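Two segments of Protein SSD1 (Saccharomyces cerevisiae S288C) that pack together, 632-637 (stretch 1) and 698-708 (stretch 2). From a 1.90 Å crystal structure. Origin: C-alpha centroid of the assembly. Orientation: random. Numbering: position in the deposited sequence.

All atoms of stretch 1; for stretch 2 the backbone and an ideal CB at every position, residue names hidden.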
# COMPACT_ATOMS: atom_id res chain seq x y z
N PRO A 632 4.60 0.11 9.49
CA PRO A 632 4.07 1.25 8.74
C PRO A 632 4.99 1.55 7.57
O PRO A 632 6.12 1.09 7.49
CB PRO A 632 4.07 2.38 9.77
CG PRO A 632 5.29 2.09 10.59
CD PRO A 632 5.38 0.56 10.66
N ARG A 633 4.48 2.36 6.65
CA ARG A 633 5.28 2.82 5.53
C ARG A 633 6.43 3.70 6.00
O ARG A 633 6.45 4.20 7.12
CB ARG A 633 4.42 3.60 4.54
CG ARG A 633 3.35 2.77 3.90
CD ARG A 633 2.85 3.50 2.69
NE ARG A 633 3.56 3.10 1.48
CZ ARG A 633 3.79 3.90 0.45
NH1 ARG A 633 3.41 5.17 0.47
NH2 ARG A 633 4.42 3.41 -0.61
N ALA A 634 7.41 3.86 5.11
CA ALA A 634 8.55 4.74 5.36
C ALA A 634 8.09 6.19 5.47
O ALA A 634 6.97 6.55 5.08
CB ALA A 634 9.58 4.58 4.24
N ARG A 635 8.97 7.04 6.00
CA ARG A 635 8.64 8.45 6.20
C ARG A 635 9.81 9.34 5.78
O ARG A 635 10.95 9.09 6.18
CB ARG A 635 8.33 8.75 7.67
CG ARG A 635 7.30 7.84 8.30
CD ARG A 635 6.96 8.30 9.72
NE ARG A 635 5.83 9.23 9.69
CZ ARG A 635 5.93 10.55 9.63
NH1 ARG A 635 7.11 11.15 9.61
NH2 ARG A 635 4.82 11.29 9.60
N TYR A 636 9.52 10.38 5.00
CA TYR A 636 10.47 11.47 4.88
C TYR A 636 10.62 12.18 6.22
O TYR A 636 9.67 12.25 7.02
CB TYR A 636 10.02 12.48 3.83
CG TYR A 636 9.83 11.92 2.44
CD1 TYR A 636 10.91 11.41 1.71
CD2 TYR A 636 8.59 11.94 1.84
CE1 TYR A 636 10.73 10.91 0.43
CE2 TYR A 636 8.40 11.44 0.57
CZ TYR A 636 9.47 10.93 -0.13
OH TYR A 636 9.26 10.44 -1.40
N PHE A 637 11.81 12.71 6.47
CA PHE A 637 12.09 13.44 7.70
C PHE A 637 13.31 14.32 7.48
O PHE A 637 14.10 14.11 6.55
CB PHE A 637 12.33 12.50 8.88
CG PHE A 637 13.64 11.77 8.83
CD1 PHE A 637 13.81 10.67 8.00
CD2 PHE A 637 14.72 12.20 9.59
CE1 PHE A 637 15.02 9.99 7.95
CE2 PHE A 637 15.93 11.53 9.54
CZ PHE A 637 16.08 10.43 8.72
N UNK A 698 4.19 16.99 4.78
CA UNK A 698 3.21 17.07 3.70
C UNK A 698 3.51 16.05 2.61
O UNK A 698 2.59 15.41 2.08
CB UNK A 698 3.18 18.48 3.11
N UNK A 699 4.79 15.89 2.25
CA UNK A 699 5.16 14.86 1.28
C UNK A 699 4.73 13.48 1.77
O UNK A 699 4.23 12.67 0.98
CB UNK A 699 6.67 14.88 1.02
N UNK A 700 4.93 13.20 3.06
CA UNK A 700 4.47 11.93 3.62
C UNK A 700 2.97 11.77 3.42
O UNK A 700 2.49 10.70 3.01
CB UNK A 700 4.82 11.84 5.11
N UNK A 701 2.21 12.81 3.73
CA UNK A 701 0.76 12.72 3.63
C UNK A 701 0.33 12.41 2.20
O UNK A 701 -0.43 11.47 1.96
CB UNK A 701 0.11 14.02 4.11
N UNK A 702 0.82 13.19 1.24
CA UNK A 702 0.39 13.01 -0.14
C UNK A 702 0.91 11.70 -0.73
O UNK A 702 0.24 11.08 -1.56
CB UNK A 702 0.86 14.19 -0.99
N UNK A 703 2.11 11.26 -0.33
CA UNK A 703 2.65 10.01 -0.85
C UNK A 703 1.87 8.81 -0.33
O UNK A 703 1.54 7.89 -1.09
CB UNK A 703 4.13 9.88 -0.48
N UNK A 704 1.52 8.81 0.96
CA UNK A 704 0.72 7.72 1.47
C UNK A 704 -0.67 7.73 0.86
O UNK A 704 -1.26 6.67 0.64
CB UNK A 704 0.63 7.79 3.00
N UNK A 705 -1.19 8.92 0.53
CA UNK A 705 -2.45 9.02 -0.20
C UNK A 705 -2.32 8.43 -1.60
O UNK A 705 -3.25 7.78 -2.09
CB UNK A 705 -2.90 10.48 -0.28
N UNK A 706 -1.20 8.68 -2.28
CA UNK A 706 -1.00 8.11 -3.61
C UNK A 706 -0.93 6.59 -3.55
O UNK A 706 -1.40 5.91 -4.46
CB UNK A 706 0.27 8.67 -4.24
N UNK A 707 -0.31 6.06 -2.50
CA UNK A 707 -0.29 4.61 -2.28
C UNK A 707 -1.70 4.08 -2.08
O UNK A 707 -2.11 3.09 -2.70
CB UNK A 707 0.58 4.26 -1.07
N UNK A 708 -2.47 4.72 -1.20
CA UNK A 708 -3.83 4.26 -0.94
C UNK A 708 -4.67 4.31 -2.21
O UNK A 708 -5.44 3.38 -2.50
CB UNK A 708 -4.48 5.10 0.16

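The backbone of stretch 2 is helical throughout, with phi near -60° and psi near -43°. It runs nearly antiparallel to strand 635-637, at 164°. One helix turn takes about 3.6 residues, so the facing positions recur every three or four.

Position 698 has nothing of stretch 1 within 5.5 Å of its ideal CB. Stretch 1 sets no demand here. The residue is Tyr 698, which makes no contact.

Position 699 points toward stretch 1. Its ideal CB is already 3.6 Å from Tyr 636 CD2, so a small or slim apolar side chain would suit. It is Cys 699. Its CB packs against the ring, and Cys 699 SG lies obliquely, 5.5 Å from the centroid of the Tyr 636 ring.

Position 700 also points toward stretch 1, at the closest CA pairing, with Arg 635. The backbone N and O of Tyr 636 both face it. A side chain with a donor and an acceptor would satisfy both; Asn fits well, and Gln could be considered if its longer chain folds back. It is Asn 700. Tyr 636 N donates to Asn 700 OD1 at 2.7 Å, and Asn 700 ND2 donates to Tyr 636 O at 3.0 Å. The amide thus pairs with the strand edge much as another strand would. ND2 also sits over a face of the Arg 635 guanidinium.

Positions 701 and 702 are free of stretch 1: 701 points away and 702 is out of reach. They are Phe 701 and Lys 702.

Position 703 points toward stretch 1, between Tyr 636 CE2 (4.7 Å from the ideal CB) and Arg 633 NH1 (4.9 Å). A long, flexible chain would suit, such as Lys, Met or Gln. It is Lys 703. Its chain is extended through chi3 and brings Lys 703 CD to 3.4 Å from Tyr 636 OH; chi4 is p, and NZ bonds elsewhere in the structure.

Position 704 points sideways, but Arg 633 NH1 is 4.6 Å from its ideal CB. Asp or Glu could answer that charge. It is Asp 704, whose OD1 forms a salt bridge with Arg 633 NH1 at 3.0 Å. Two waters link its carboxylate to Ala 634 O.

Positions 705 and 706 point away and sideways. Many residues would do; they are Cys 705 and Ala 706.

Position 707 points toward stretch 1, its ideal CB 3.3 Å from Arg 633 NH1. A flat aromatic could lie against the guanidinium. It is Tyr 707. With chi1 t, its ring stacks on the guanidinium, centres 4.1 Å apart and planes at 10°. Arg 633 CD also lies over the ring face.

Position 708 points sideways, without contact. It is Gln 708.

Stretch 2, residues 698-708: YCNFKKDCAYQ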
# COMPACT_ATOMS: atom_id res chain seq x y z
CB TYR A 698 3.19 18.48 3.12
CG TYR A 698 2.08 18.69 2.11
CD1 TYR A 698 0.76 18.84 2.52
CD2 TYR A 698 2.36 18.75 0.75
CE1 TYR A 698 -0.25 19.03 1.61
CE2 TYR A 698 1.34 18.93 -0.17
CZ TYR A 698 0.05 19.08 0.26
OH TYR A 698 -0.96 19.26 -0.65
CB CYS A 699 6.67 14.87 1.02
SG CYS A 699 7.29 16.25 0.03
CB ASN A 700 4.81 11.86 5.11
CG ASN A 700 6.28 11.61 5.36
OD1 ASN A 700 6.97 10.98 4.56
ND2 ASN A 700 6.77 12.10 6.50
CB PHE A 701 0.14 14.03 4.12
CG PHE A 701 -1.34 14.10 3.93
CD1 PHE A 701 -2.20 13.43 4.77
CD2 PHE A 701 -1.88 14.88 2.91
CE1 PHE A 701 -3.57 13.49 4.59
CE2 PHE A 701 -3.25 14.96 2.73
CZ PHE A 701 -4.10 14.26 3.57
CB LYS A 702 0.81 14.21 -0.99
CG LYS A 702 0.27 15.54 -0.45
CD LYS A 702 -1.20 15.83 -0.81
CE LYS A 702 -1.51 15.67 -2.29
NZ LYS A 702 -2.63 16.55 -2.73
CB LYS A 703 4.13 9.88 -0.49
CG LYS A 703 4.78 8.62 -1.02
CD LYS A 703 6.28 8.84 -1.22
CE LYS A 703 6.92 7.64 -1.89
NZ LYS A 703 6.39 7.47 -3.27
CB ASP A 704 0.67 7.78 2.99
CG ASP A 704 1.99 7.40 3.63
OD1 ASP A 704 2.81 6.75 2.94
OD2 ASP A 704 2.24 7.77 4.79
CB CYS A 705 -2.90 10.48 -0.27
SG CYS A 705 -3.60 11.14 1.28
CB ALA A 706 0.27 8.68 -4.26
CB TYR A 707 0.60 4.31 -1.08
CG TYR A 707 0.48 2.92 -0.51
CD1 TYR A 707 1.12 1.85 -1.12
CD2 TYR A 707 -0.23 2.68 0.66
CE1 TYR A 707 1.03 0.57 -0.59
CE2 TYR A 707 -0.32 1.40 1.19
CZ TYR A 707 0.31 0.35 0.57
OH TYR A 707 0.23 -0.91 1.09
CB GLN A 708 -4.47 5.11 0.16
CG GLN A 708 -3.77 4.94 1.50
CD GLN A 708 -4.27 5.90 2.58
OE1 GLN A 708 -4.07 5.65 3.77
NE2 GLN A 708 -4.92 6.99 2.17
O HOH W 1 5.42 6.79 2.77
O HOH W 2 4.67 8.00 5.88
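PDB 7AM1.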